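Local coordinates for 2-C-methyl-D-erythritol 2,4-cyclodiphosphate synthase (Thermus thermophilus, PDB 1IV3), which converts 4-diphosphocytidyl-2-C-methyl-D-erythritol 2-phosphate into 2-C-methyl-D-erythritol 2,4-cyclodiphosphate with release of CMP, a step of non-mevalonate isoprenoid synthesis, at residues A47-Y52 and L59-T64; H34-G37 and M41-L44; D114-L119 and I127-K132; L24-V29 and G106-A111; E79-V84 and L119-Q124. The protein carries 3 engineered substitutions. All coordinates share one frame; numbering follows the deposited sequence.

Interaction 4 opens first, at Leu24, and spans the longest loop; inside it interactions 2 and 1 follow in series, both using helix 39-50, their centres about 11 Å apart. Helix 73-86 joins that group through interaction 5, which touches interaction 1 where Ala80 meets Leu49. Helix 109-120 serves interactions 3, 4 and 5, and interaction 3 ties it to strand 127-132 at one side of the five-stranded mixed sheet. Interaction 4 lies about 26 Å from interaction 1 between centres. The three long helices thus pack together, Met41 and Leu44 of interaction 2 touching interactions 3 and 5. Interaction 2 carries a magnesium ligand, and several segments bear residues assigned or predicted to bind substrate.

Interaction 1 of 5, residues A47-Y52 and L59-T64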
# COMPACT_ATOMS: atom_id res chain seq x y z
N ALA A 47 -2.07 -11.45 0.54
CA ALA A 47 -0.70 -11.15 0.97
C ALA A 47 0.06 -12.43 1.29
O ALA A 47 1.23 -12.57 0.92
CB ALA A 47 -0.72 -10.23 2.18
N LEU A 48 -0.59 -13.38 1.99
CA LEU A 48 0.03 -14.67 2.28
C LEU A 48 0.37 -15.44 1.02
O LEU A 48 1.48 -15.95 0.86
CB LEU A 48 -0.93 -15.51 3.15
CG LEU A 48 -1.13 -15.02 4.59
CD1 LEU A 48 -2.26 -15.80 5.27
CD2 LEU A 48 0.14 -15.15 5.43
N LEU A 49 -0.62 -15.52 0.11
CA LEU A 49 -0.38 -16.24 -1.14
C LEU A 49 0.77 -15.61 -1.89
O LEU A 49 1.67 -16.25 -2.43
CB LEU A 49 -1.64 -16.23 -2.01
CG LEU A 49 -2.87 -16.97 -1.45
CD1 LEU A 49 -4.05 -16.82 -2.40
CD2 LEU A 49 -2.54 -18.44 -1.20
N SER A 50 0.72 -14.28 -1.94
CA SER A 50 1.73 -13.48 -2.63
C SER A 50 3.14 -13.76 -2.11
O SER A 50 4.10 -13.78 -2.89
CB SER A 50 1.38 -11.99 -2.47
OG SER A 50 2.08 -11.25 -3.48
N ALA A 51 3.27 -13.95 -0.80
CA ALA A 51 4.58 -14.18 -0.20
C ALA A 51 5.26 -15.43 -0.76
O ALA A 51 6.48 -15.55 -0.61
CB ALA A 51 4.50 -14.30 1.31
N TYR A 52 4.49 -16.33 -1.37
CA TYR A 52 5.08 -17.52 -1.99
C TYR A 52 4.78 -17.62 -3.46
O TYR A 52 5.03 -18.66 -4.08
CB TYR A 52 4.59 -18.78 -1.26
CG TYR A 52 5.45 -19.05 -0.05
CD1 TYR A 52 5.20 -18.36 1.13
CD2 TYR A 52 6.50 -19.95 -0.10
CE1 TYR A 52 5.97 -18.57 2.25
CE2 TYR A 52 7.28 -20.18 1.03
CZ TYR A 52 7.00 -19.48 2.19
OH TYR A 52 7.75 -19.69 3.31
N LEU A 59 -7.74 -16.73 -8.24
CA LEU A 59 -7.24 -17.96 -8.84
C LEU A 59 -7.60 -19.18 -8.00
O LEU A 59 -8.09 -20.18 -8.54
CB LEU A 59 -5.72 -17.92 -9.02
CG LEU A 59 -5.11 -19.26 -9.46
CD1 LEU A 59 -5.43 -19.54 -10.92
CD2 LEU A 59 -3.61 -19.28 -9.22
N LEU A 60 -7.34 -19.09 -6.69
CA LEU A 60 -7.41 -20.30 -5.87
C LEU A 60 -8.79 -20.53 -5.29
O LEU A 60 -9.15 -21.67 -4.97
CB LEU A 60 -6.37 -20.22 -4.76
CG LEU A 60 -4.89 -20.11 -5.07
CD1 LEU A 60 -4.10 -20.40 -3.79
CD2 LEU A 60 -4.45 -21.04 -6.17
N PHE A 61 -9.59 -19.47 -5.17
CA PHE A 61 -10.88 -19.62 -4.52
C PHE A 61 -12.02 -19.07 -5.36
O PHE A 61 -12.81 -18.26 -4.85
CB PHE A 61 -10.85 -18.94 -3.14
CG PHE A 61 -9.69 -19.38 -2.26
CD1 PHE A 61 -9.62 -20.69 -1.75
CD2 PHE A 61 -8.66 -18.52 -1.93
CE1 PHE A 61 -8.55 -21.06 -0.96
CE2 PHE A 61 -7.60 -18.90 -1.13
CZ PHE A 61 -7.53 -20.19 -0.64
N PRO A 62 -12.12 -19.49 -6.61
CA PRO A 62 -13.14 -18.90 -7.49
C PRO A 62 -14.49 -19.50 -7.18
O PRO A 62 -14.56 -20.64 -6.71
CB PRO A 62 -12.69 -19.35 -8.89
CG PRO A 62 -12.16 -20.74 -8.59
CD PRO A 62 -11.37 -20.53 -7.32
N ASP A 63 -15.56 -18.74 -7.43
CA ASP A 63 -16.87 -19.27 -7.04
C ASP A 63 -17.35 -20.33 -8.02
O ASP A 63 -18.43 -20.90 -7.85
CB ASP A 63 -17.88 -18.15 -6.88
CG ASP A 63 -18.04 -17.27 -8.10
OD1 ASP A 63 -17.10 -17.22 -8.93
OD2 ASP A 63 -19.10 -16.62 -8.23
N THR A 64 -16.56 -20.60 -9.05
CA THR A 64 -16.85 -21.75 -9.91
C THR A 64 -16.45 -23.03 -9.20
O THR A 64 -16.82 -24.14 -9.60
CB THR A 64 -16.10 -21.67 -11.24
OG1 THR A 64 -14.78 -21.14 -11.02
CG2 THR A 64 -16.82 -20.72 -12.17
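Leu49 meets Leu60 and Phe61 where helix 39-50 and the short helix 57-60 come together, two consecutive helices joined by a short connection in the YgbB (IspF) fold. The chain enters at Ala47, still helical, and its side chain touches Val148 of strand 141-150; its carbonyl O receives the amide N of Ala51 at 3.0 Å. Leu48 follows and turns to Leu77 of helix 73-86.

Leu49 does the work. With its CG anti to the carbonyl carbon (chi1 -65°), it carries both methyls out from the helix toward the second segment, and it reaches Leu60 tip to tip. CD1 of Leu60 sits against both branch ends, 3.6 Å from Leu49 CD2 and 3.8 Å from Leu49 CD1. The same CD1 of Leu49 also approaches the ring of Phe61 obliquely, 4.3 Å from CE2. These contacts are purely apolar and small, burying 99 Å² in all. Next comes Ser50, whose OG is hydrogen-bonded to Ser95 OG of a second subunit, which puts this turn of the helix beside the trimer interface. Further on, the amide N of Tyr52 bonds to the O of Leu49 at 3.0 Å.

On the other side, Phe61 is the first residue to abandon helical geometry after helix 57-60. It belongs to a run predicted to bind the substrate, and its ring lies under its own neighbour: Leu60 CB sits 4.0 Å above the plane of the Phe61 ring, over its centre.

Interaction 2 of 5, residues H34-G37 and M41-L44. Engineered in segment 41-44: Met41 (natural residue Leu). With MG (magnesium ion), chain G.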
# COMPACT_ATOMS: atom_id res chain seq x y z
N HIS A 34 -20.53 -11.43 -3.86
CA HIS A 34 -20.71 -12.87 -3.95
C HIS A 34 -20.08 -13.57 -2.75
O HIS A 34 -20.55 -14.64 -2.36
CB HIS A 34 -20.15 -13.35 -5.30
CG HIS A 34 -21.07 -12.85 -6.39
ND1 HIS A 34 -20.92 -11.62 -6.98
CD2 HIS A 34 -22.16 -13.42 -6.96
CE1 HIS A 34 -21.87 -11.44 -7.88
NE2 HIS A 34 -22.63 -12.53 -7.89
N SER A 35 -19.06 -12.97 -2.16
CA SER A 35 -18.47 -13.50 -0.93
C SER A 35 -19.16 -12.84 0.26
O SER A 35 -20.22 -12.24 0.10
CB SER A 35 -16.97 -13.23 -0.87
OG SER A 35 -16.67 -11.86 -0.54
N ASP A 36 -18.55 -12.96 1.44
CA ASP A 36 -18.96 -12.13 2.57
C ASP A 36 -18.37 -10.73 2.42
O ASP A 36 -18.61 -9.82 3.22
CB ASP A 36 -18.54 -12.75 3.90
CG ASP A 36 -17.06 -13.08 3.96
OD1 ASP A 36 -16.70 -13.94 4.80
OD2 ASP A 36 -16.30 -12.46 3.19
N GLY A 37 -17.55 -10.56 1.38
CA GLY A 37 -16.95 -9.26 1.18
C GLY A 37 -16.06 -8.76 2.30
O GLY A 37 -15.85 -7.53 2.44
N MET A 41 -9.98 -10.00 5.54
CA MET A 41 -9.63 -11.38 5.26
C MET A 41 -9.07 -11.51 3.85
O MET A 41 -8.08 -12.20 3.62
CB MET A 41 -10.83 -12.32 5.39
CG MET A 41 -11.31 -12.65 6.78
SD MET A 41 -10.23 -13.72 7.77
CE MET A 41 -9.42 -12.56 8.79
N HIS A 42 -9.69 -10.87 2.85
CA HIS A 42 -9.22 -11.06 1.48
C HIS A 42 -7.81 -10.51 1.26
O HIS A 42 -6.98 -11.17 0.64
CB HIS A 42 -10.17 -10.41 0.48
CG HIS A 42 -11.46 -11.15 0.41
ND1 HIS A 42 -12.51 -10.76 -0.38
CD2 HIS A 42 -11.85 -12.28 1.05
CE1 HIS A 42 -13.52 -11.62 -0.23
NE2 HIS A 42 -13.13 -12.55 0.64
N ALA A 43 -7.59 -9.32 1.81
CA ALA A 43 -6.26 -8.72 1.61
C ALA A 43 -5.17 -9.51 2.33
O ALA A 43 -4.06 -9.66 1.81
CB ALA A 43 -6.27 -7.27 2.09
N LEU A 44 -5.46 -10.03 3.53
CA LEU A 44 -4.49 -10.86 4.25
C LEU A 44 -4.22 -12.15 3.49
O LEU A 44 -3.09 -12.62 3.40
CB LEU A 44 -5.00 -11.20 5.67
CG LEU A 44 -4.99 -10.02 6.64
CD1 LEU A 44 -5.81 -10.28 7.89
CD2 LEU A 44 -3.54 -9.67 6.98
MG MG G . -12.84 -9.13 -1.42
O HOH W 1 -12.70 -9.99 -3.59
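His42 and Ser35 touch beside the magnesium ion, where the loop before helix 39-50 comes back beside the first turn of that helix. The close part is the imidazole's rim: Ser35 OG lies near the ring plane of His42, 3.2 Å from CE1, and Ser35 CB is also at that edge. Ser35 holds OG between its backbone N and carbonyl carbon (chi1 76°), a rotation that puts it where it accepts from the amide N of Gly37 in an ST turn; the modelled separation is very short, so its exact length is doubtful. Gly37, with positive phi, stands a little further off, its CA 4.4 Å from His42 CE1.

Contact thins beyond this. Asp36 and His42 run alongside each other, pointing opposite ways, the carboxylate 30° from the ring plane and its OD2 4.1 Å from His42 NE2. Ser73 fills the role of link, its OG hydrogen-bonded both to Asp36 OD2 and to His42 NE2. At the open end His34, a predicted transition-state stabiliser, is exposed and poorly ordered. Met41, an engineered residue, begins toward the loop but sends its end away to pack on helix 109-120.

His42 ND1 binds the magnesium ion at 2.0 Å, alongside Asp8, His10 and a water molecule 2.3 Å from the metal. With ND1 on the metal and NE2 on Ser73, the imidazole is held at both of its nitrogens, a second-shell arrangement that would keep its metal-binding nitrogen aimed at the ion.

Interaction 3 of 5, residues D114-L119 and I127-K132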
# COMPACT_ATOMS: atom_id res chain seq x y z
N ASP A 114 -8.44 -9.33 18.32
CA ASP A 114 -8.45 -10.66 18.92
C ASP A 114 -8.73 -11.71 17.86
O ASP A 114 -8.19 -12.79 17.88
CB ASP A 114 -9.54 -10.76 19.98
CG ASP A 114 -9.18 -10.09 21.30
OD1 ASP A 114 -8.02 -9.65 21.46
OD2 ASP A 114 -10.09 -10.06 22.14
N SER A 115 -9.63 -11.39 16.93
CA SER A 115 -10.01 -12.38 15.91
C SER A 115 -8.82 -12.63 15.02
O SER A 115 -8.43 -13.75 14.71
CB SER A 115 -11.25 -11.87 15.18
OG SER A 115 -11.66 -12.73 14.14
N LEU A 116 -8.15 -11.54 14.58
CA LEU A 116 -6.98 -11.77 13.72
C LEU A 116 -5.91 -12.58 14.43
O LEU A 116 -5.26 -13.44 13.84
CB LEU A 116 -6.41 -10.43 13.29
CG LEU A 116 -7.25 -9.60 12.31
CD1 LEU A 116 -6.45 -8.38 11.84
CD2 LEU A 116 -7.69 -10.45 11.13
N SER A 117 -5.70 -12.28 15.71
CA SER A 117 -4.70 -12.98 16.50
C SER A 117 -4.98 -14.48 16.57
O SER A 117 -4.07 -15.30 16.43
CB SER A 117 -4.66 -12.38 17.91
OG SER A 117 -3.93 -13.16 18.83
N ARG A 118 -6.26 -14.81 16.78
CA ARG A 118 -6.70 -16.21 16.91
C ARG A 118 -6.58 -16.93 15.58
O ARG A 118 -6.08 -18.04 15.47
CB ARG A 118 -8.15 -16.30 17.39
CG ARG A 118 -8.63 -17.72 17.70
CD ARG A 118 -9.96 -17.66 18.47
NE ARG A 118 -10.95 -17.12 17.53
CZ ARG A 118 -11.65 -17.94 16.74
NH1 ARG A 118 -11.47 -19.25 16.83
NH2 ARG A 118 -12.50 -17.39 15.90
N LEU A 119 -7.06 -16.26 14.53
CA LEU A 119 -7.08 -16.86 13.21
C LEU A 119 -5.69 -17.11 12.66
O LEU A 119 -5.42 -18.12 12.01
CB LEU A 119 -7.85 -15.92 12.27
CG LEU A 119 -9.35 -16.20 12.15
CD1 LEU A 119 -9.98 -16.24 13.54
CD2 LEU A 119 -10.06 -15.18 11.28
N ILE A 127 0.01 -8.16 15.58
CA ILE A 127 -1.16 -7.83 14.76
C ILE A 127 -1.25 -6.31 14.68
O ILE A 127 -1.56 -5.66 15.68
CB ILE A 127 -2.49 -8.39 15.29
CG1 ILE A 127 -2.58 -9.92 15.34
CG2 ILE A 127 -3.66 -7.83 14.46
CD1 ILE A 127 -2.49 -10.52 13.95
N GLY A 128 -0.95 -5.73 13.51
CA GLY A 128 -0.97 -4.28 13.42
C GLY A 128 -2.18 -3.83 12.62
O GLY A 128 -2.10 -3.79 11.40
N LEU A 129 -3.29 -3.55 13.29
CA LEU A 129 -4.52 -3.17 12.62
C LEU A 129 -4.75 -1.67 12.82
O LEU A 129 -4.77 -1.24 13.98
CB LEU A 129 -5.66 -4.00 13.22
CG LEU A 129 -7.07 -3.61 12.77
CD1 LEU A 129 -7.23 -3.68 11.26
CD2 LEU A 129 -8.11 -4.53 13.44
N THR A 130 -4.88 -0.88 11.75
CA THR A 130 -5.22 0.53 11.94
C THR A 130 -6.45 0.85 11.10
O THR A 130 -6.69 0.16 10.11
CB THR A 130 -4.08 1.49 11.53
OG1 THR A 130 -3.76 1.27 10.15
CG2 THR A 130 -2.82 1.20 12.33
N PHE A 131 -7.19 1.89 11.49
CA PHE A 131 -8.46 2.25 10.88
C PHE A 131 -8.41 3.67 10.33
O PHE A 131 -7.85 4.54 11.02
CB PHE A 131 -9.60 2.20 11.92
CG PHE A 131 -9.75 0.89 12.66
CD1 PHE A 131 -9.63 -0.34 12.04
CD2 PHE A 131 -10.04 0.91 14.02
CE1 PHE A 131 -9.79 -1.50 12.77
CE2 PHE A 131 -10.21 -0.24 14.74
CZ PHE A 131 -10.08 -1.48 14.12
N LYS A 132 -8.98 3.85 9.16
CA LYS A 132 -9.05 5.14 8.52
C LYS A 132 -10.43 5.31 7.87
O LYS A 132 -11.12 4.34 7.56
CB LYS A 132 -8.01 5.34 7.42
CG LYS A 132 -6.58 5.07 7.84
CD LYS A 132 -6.00 6.14 8.74
CE LYS A 132 -6.16 7.54 8.16
NZ LYS A 132 -5.59 8.55 9.11
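Ile127 packs against Leu116 and Ser117 inside a beta-alpha-beta crossover, in which strand 91-99 leads through helix 109-120 to the parallel strand 127-132. Helix segment 114-119 and strand segment 127-132 run roughly antiparallel, 148° between their directions, with their axes 9.1 Å apart at closest approach.

Out from CB, the Ile127 side chain divides between two helix residues. Its CG2 branch, anti to the backbone N, goes to Leu116, lying 3.9 Å from CD1 and 4.0 Å from CB of that leucine. The CG1 branch, anti to the carbonyl carbon (chi1 -63°), instead rests on the helix backbone, 3.9 Å from Ser117 CA. Beyond it the tip, CD1, swings back to Leu116 and meets its CB at 4.0 Å. Ile127 therefore straddles the junction between the two helix residues, with no polar bond involved.

Ser117 offers its backbone and CB here, its OG being hydrogen-bonded to the carbonyl O of Leu122, in the connection between helix and strand. The other branch of Leu116, CD2, turns to Met41 and Leu44 of helix 39-50. Further along the strand, Lys132 NZ is hydrogen-bonded to Asp8 OD1 of a third subunit, so the strand's far end stands at a site shared between chains. Leu129 closes the contact loosely: its CD2 is 4.5 Å from CD1 of Leu116.

Interaction 4 of 5, residues L24-V29 and G106-A111; sequences LIPSPV and GPHRKA
Ile25 and His108 mark the closest backbone approach, their CA atoms 8.0 Å apart. The first segment comes off strand 23-25 into a loop through Pro26 and Pro28; in the second, a short 3-10 turn, closed by Arg109 N on Gly106 O at 3.1 Å, leads straight into helix 109-120, with His108 at the N-cap position.

The His108 imidazole carries the contact. It and Ile25 lie alongside, pointing opposite ways, and the CG2 methyl of Ile25 sits over one face of the ring in a CH-pi contact, 4.1 Å from the centroid and 23° off the normal, displaced toward the rim. CD1 of Ile25 adds a looser touch on His108 CG. Pro26 comes obliquely to the NE2 side of the ring, bringing CD to 3.7 Å from NE2. ND1 is buried by this apolar cover without a polar partner in the model. Beyond it, Ser27 OG donates to Val29 O at 2.7 Å, in the carbonyl plane on a lone pair, a bond closed within the loop.

The arrangement holds the small hairpin of strands 18-20 and 23-25 against the start of helix 109-120, just after the loop from Leu100 to Gly106 assigned to substrate binding.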
# COMPACT_ATOMS: atom_id res chain seq x y z
N LEU A 24 -18.90 -10.37 12.31
CA LEU A 24 -20.05 -9.52 11.99
C LEU A 24 -19.94 -8.16 12.66
O LEU A 24 -19.85 -8.03 13.87
CB LEU A 24 -21.35 -10.22 12.41
CG LEU A 24 -22.55 -10.07 11.48
CD1 LEU A 24 -23.85 -10.29 12.26
CD2 LEU A 24 -22.59 -8.72 10.78
N ILE A 25 -19.96 -7.07 11.89
CA ILE A 25 -19.91 -5.76 12.51
C ILE A 25 -21.21 -4.98 12.32
O ILE A 25 -21.62 -4.69 11.18
CB ILE A 25 -18.75 -4.95 11.93
CG1 ILE A 25 -17.41 -5.68 12.09
CG2 ILE A 25 -18.70 -3.56 12.54
CD1 ILE A 25 -17.16 -5.95 13.57
N PRO A 26 -21.83 -4.62 13.44
CA PRO A 26 -23.11 -3.87 13.37
C PRO A 26 -22.90 -2.60 12.54
O PRO A 26 -21.96 -1.86 12.82
CB PRO A 26 -23.40 -3.55 14.83
CG PRO A 26 -22.69 -4.64 15.59
CD PRO A 26 -21.41 -4.82 14.83
N SER A 27 -23.74 -2.41 11.52
CA SER A 27 -23.51 -1.40 10.51
C SER A 27 -24.73 -1.11 9.65
O SER A 27 -25.50 -2.03 9.38
CB SER A 27 -22.36 -1.86 9.60
OG SER A 27 -22.08 -0.90 8.58
N PRO A 28 -24.88 0.13 9.22
CA PRO A 28 -25.94 0.50 8.27
C PRO A 28 -25.60 0.05 6.86
O PRO A 28 -26.46 0.15 5.98
CB PRO A 28 -25.94 2.04 8.33
CG PRO A 28 -24.53 2.39 8.69
CD PRO A 28 -24.07 1.30 9.63
N VAL A 29 -24.38 -0.41 6.60
CA VAL A 29 -23.90 -0.71 5.26
C VAL A 29 -23.00 -1.94 5.26
O VAL A 29 -22.29 -2.22 6.23
CB VAL A 29 -23.13 0.46 4.62
CG1 VAL A 29 -24.01 1.69 4.49
CG2 VAL A 29 -21.87 0.81 5.42
N GLY A 106 -13.53 1.83 15.74
CA GLY A 106 -12.96 1.98 17.07
C GLY A 106 -13.54 1.12 18.17
O GLY A 106 -12.79 0.40 18.86
N PRO A 107 -14.86 1.15 18.33
CA PRO A 107 -15.49 0.38 19.42
C PRO A 107 -15.28 -1.13 19.26
O PRO A 107 -15.54 -1.85 20.23
CB PRO A 107 -16.98 0.72 19.31
CG PRO A 107 -17.00 2.03 18.60
CD PRO A 107 -15.89 1.89 17.58
N HIS A 108 -14.84 -1.58 18.08
CA HIS A 108 -14.66 -3.01 17.82
C HIS A 108 -13.21 -3.45 17.76
O HIS A 108 -12.87 -4.58 17.38
CB HIS A 108 -15.32 -3.37 16.47
CG HIS A 108 -16.79 -3.07 16.52
ND1 HIS A 108 -17.39 -2.00 15.89
CD2 HIS A 108 -17.77 -3.74 17.17
CE1 HIS A 108 -18.69 -2.02 16.15
NE2 HIS A 108 -18.94 -3.06 16.92
N ARG A 109 -12.32 -2.54 18.11
CA ARG A 109 -10.89 -2.77 17.95
C ARG A 109 -10.45 -4.03 18.65
O ARG A 109 -9.75 -4.89 18.10
CB ARG A 109 -10.10 -1.56 18.50
CG ARG A 109 -8.63 -1.61 18.19
CD ARG A 109 -7.87 -0.38 18.66
NE ARG A 109 -8.38 0.88 18.13
CZ ARG A 109 -7.95 1.42 16.98
NH1 ARG A 109 -7.02 0.75 16.31
NH2 ARG A 109 -8.42 2.57 16.52
N LYS A 110 -10.85 -4.17 19.92
CA LYS A 110 -10.38 -5.34 20.67
C LYS A 110 -10.84 -6.64 20.00
O LYS A 110 -10.03 -7.55 19.78
CB LYS A 110 -10.87 -5.30 22.11
CG LYS A 110 -10.30 -6.45 22.92
CD LYS A 110 -10.78 -6.46 24.36
CE LYS A 110 -10.70 -7.89 24.91
NZ LYS A 110 -9.33 -8.46 24.75
N ALA A 111 -12.13 -6.69 19.68
CA ALA A 111 -12.67 -7.90 19.07
C ALA A 111 -11.99 -8.19 17.73
O ALA A 111 -11.65 -9.32 17.42
CB ALA A 111 -14.17 -7.75 18.85

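Interaction 5 of 5, residues E79-V84 and L119-Q124. Engineered in segment 79-84: Met81 (natural residue Leu). Engineered in segment 119-124: Met120 (natural residue Leu).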
# COMPACT_ATOMS: atom_id res chain seq x y z
N GLU A 79 -6.81 -21.78 4.42
CA GLU A 79 -6.18 -22.60 3.37
C GLU A 79 -4.87 -21.98 2.92
O GLU A 79 -3.87 -22.66 2.67
CB GLU A 79 -7.17 -22.76 2.22
CG GLU A 79 -6.71 -23.56 1.03
CD GLU A 79 -6.33 -24.99 1.30
OE1 GLU A 79 -6.47 -25.53 2.42
OE2 GLU A 79 -5.87 -25.63 0.32
N ALA A 80 -4.85 -20.64 2.79
CA ALA A 80 -3.58 -20.02 2.40
C ALA A 80 -2.54 -20.29 3.45
O ALA A 80 -1.37 -20.52 3.16
CB ALA A 80 -3.74 -18.51 2.17
N MET A 81 -2.94 -20.24 4.72
CA MET A 81 -1.97 -20.52 5.78
C MET A 81 -1.46 -21.94 5.58
O MET A 81 -0.27 -22.22 5.73
CB MET A 81 -2.58 -20.33 7.18
CG MET A 81 -2.85 -18.87 7.57
SD MET A 81 -3.82 -18.63 9.07
CE MET A 81 -2.67 -19.26 10.29
N ARG A 82 -2.36 -22.86 5.22
CA ARG A 82 -1.93 -24.26 5.10
C ARG A 82 -0.90 -24.42 3.98
O ARG A 82 0.12 -25.09 4.14
CB ARG A 82 -3.11 -25.20 4.83
CG ARG A 82 -2.72 -26.68 4.78
CD ARG A 82 -3.93 -27.55 4.48
NE ARG A 82 -4.36 -27.40 3.08
CZ ARG A 82 -3.65 -27.96 2.10
NH1 ARG A 82 -2.55 -28.66 2.41
NH2 ARG A 82 -4.02 -27.84 0.83
N LEU A 83 -1.18 -23.78 2.85
CA LEU A 83 -0.29 -23.83 1.69
C LEU A 83 1.06 -23.22 1.98
O LEU A 83 2.08 -23.79 1.60
CB LEU A 83 -0.93 -23.11 0.50
CG LEU A 83 -2.24 -23.70 -0.03
CD1 LEU A 83 -2.88 -22.76 -1.04
CD2 LEU A 83 -2.01 -25.07 -0.65
N VAL A 84 1.14 -22.05 2.64
CA VAL A 84 2.52 -21.56 2.87
C VAL A 84 3.23 -22.37 3.94
O VAL A 84 4.45 -22.55 3.85
CB VAL A 84 2.47 -20.07 3.18
CG1 VAL A 84 1.72 -19.41 2.02
CG2 VAL A 84 1.80 -19.78 4.51
N LEU A 119 -7.06 -16.26 14.53
CA LEU A 119 -7.08 -16.86 13.21
C LEU A 119 -5.69 -17.11 12.66
O LEU A 119 -5.42 -18.12 12.01
CB LEU A 119 -7.85 -15.92 12.27
CG LEU A 119 -9.35 -16.20 12.15
CD1 LEU A 119 -9.98 -16.24 13.54
CD2 LEU A 119 -10.06 -15.18 11.28
N MET A 120 -4.76 -16.17 12.88
CA MET A 120 -3.44 -16.26 12.28
C MET A 120 -2.44 -16.81 13.29
O MET A 120 -1.27 -16.99 12.97
CB MET A 120 -3.04 -14.87 11.74
CG MET A 120 -3.49 -14.63 10.31
SD MET A 120 -3.07 -12.99 9.62
CE MET A 120 -3.61 -11.95 10.85
N ARG A 121 -2.93 -17.08 14.50
CA ARG A 121 -2.12 -17.61 15.58
C ARG A 121 -0.91 -16.72 15.81
O ARG A 121 0.24 -17.18 15.91
CB ARG A 121 -1.68 -19.04 15.27
CG ARG A 121 -2.87 -20.00 15.10
CD ARG A 121 -2.31 -21.43 15.13
NE ARG A 121 -1.72 -21.76 13.84
CZ ARG A 121 -0.47 -21.51 13.46
NH1 ARG A 121 0.40 -20.90 14.26
NH2 ARG A 121 -0.06 -21.87 12.25
N LEU A 122 -1.17 -15.41 15.90
CA LEU A 122 -0.05 -14.51 16.16
C LEU A 122 -0.30 -13.77 17.47
O LEU A 122 -1.45 -13.52 17.81
CB LEU A 122 0.09 -13.49 15.03
CG LEU A 122 0.68 -13.92 13.70
CD1 LEU A 122 0.62 -12.74 12.72
CD2 LEU A 122 2.10 -14.44 13.86
N PRO A 123 0.75 -13.39 18.19
CA PRO A 123 0.52 -12.64 19.43
C PRO A 123 -0.07 -11.28 19.09
O PRO A 123 0.11 -10.83 17.96
CB PRO A 123 1.93 -12.49 20.01
CG PRO A 123 2.83 -12.61 18.82
CD PRO A 123 2.16 -13.62 17.91
N GLN A 124 -0.72 -10.62 20.04
CA GLN A 124 -1.39 -9.35 19.76
C GLN A 124 -0.44 -8.26 19.31
O GLN A 124 -0.84 -7.41 18.49
CB GLN A 124 -2.20 -8.91 21.00
CG GLN A 124 -3.20 -9.97 21.43
CD GLN A 124 -4.66 -9.57 21.37
OE1 GLN A 124 -5.00 -8.39 21.42
NE2 GLN A 124 -5.56 -10.54 21.30
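Arg121 offers its guanidinium to Met81 obliquely, NH2 standing 4.2 Å from the Met81 CE methyl; the same NH2 forms a salt bridge with Glu85 on helix 73-86. A second flat group, the guanidinium of Arg82, has Glu79 at its edge in a salt bridge: NE gives a bond to OE1 at 2.9 Å close to the guanidinium plane, while NH2 donates to OE2, tilted further from that plane, a side-on, two-nitrogen grip along one helix.

Across the contact the reaching is done by Met81, an engineered residue. Its SD lies against the Leu119 carbonyl, and the bend at chi3 (67°) brings CE to it as well, each 3.4 Å from that O. This oxygen is buried with no partner in the model. The methyl CE also rests 3.7 Å from Met120 CA, and SD lies 4.2 Å from CG of Met120, likewise engineered. Arg121, with positive phi, then takes the chain out of the helix.

Met81 is wedged between helices 39-50 and 109-120, touching Leu48 of the former, while Leu119 leans on Leu77 of helix 73-86 and Met120 turns to Leu91 and Ala94 of strand 91-99 in the main sheet.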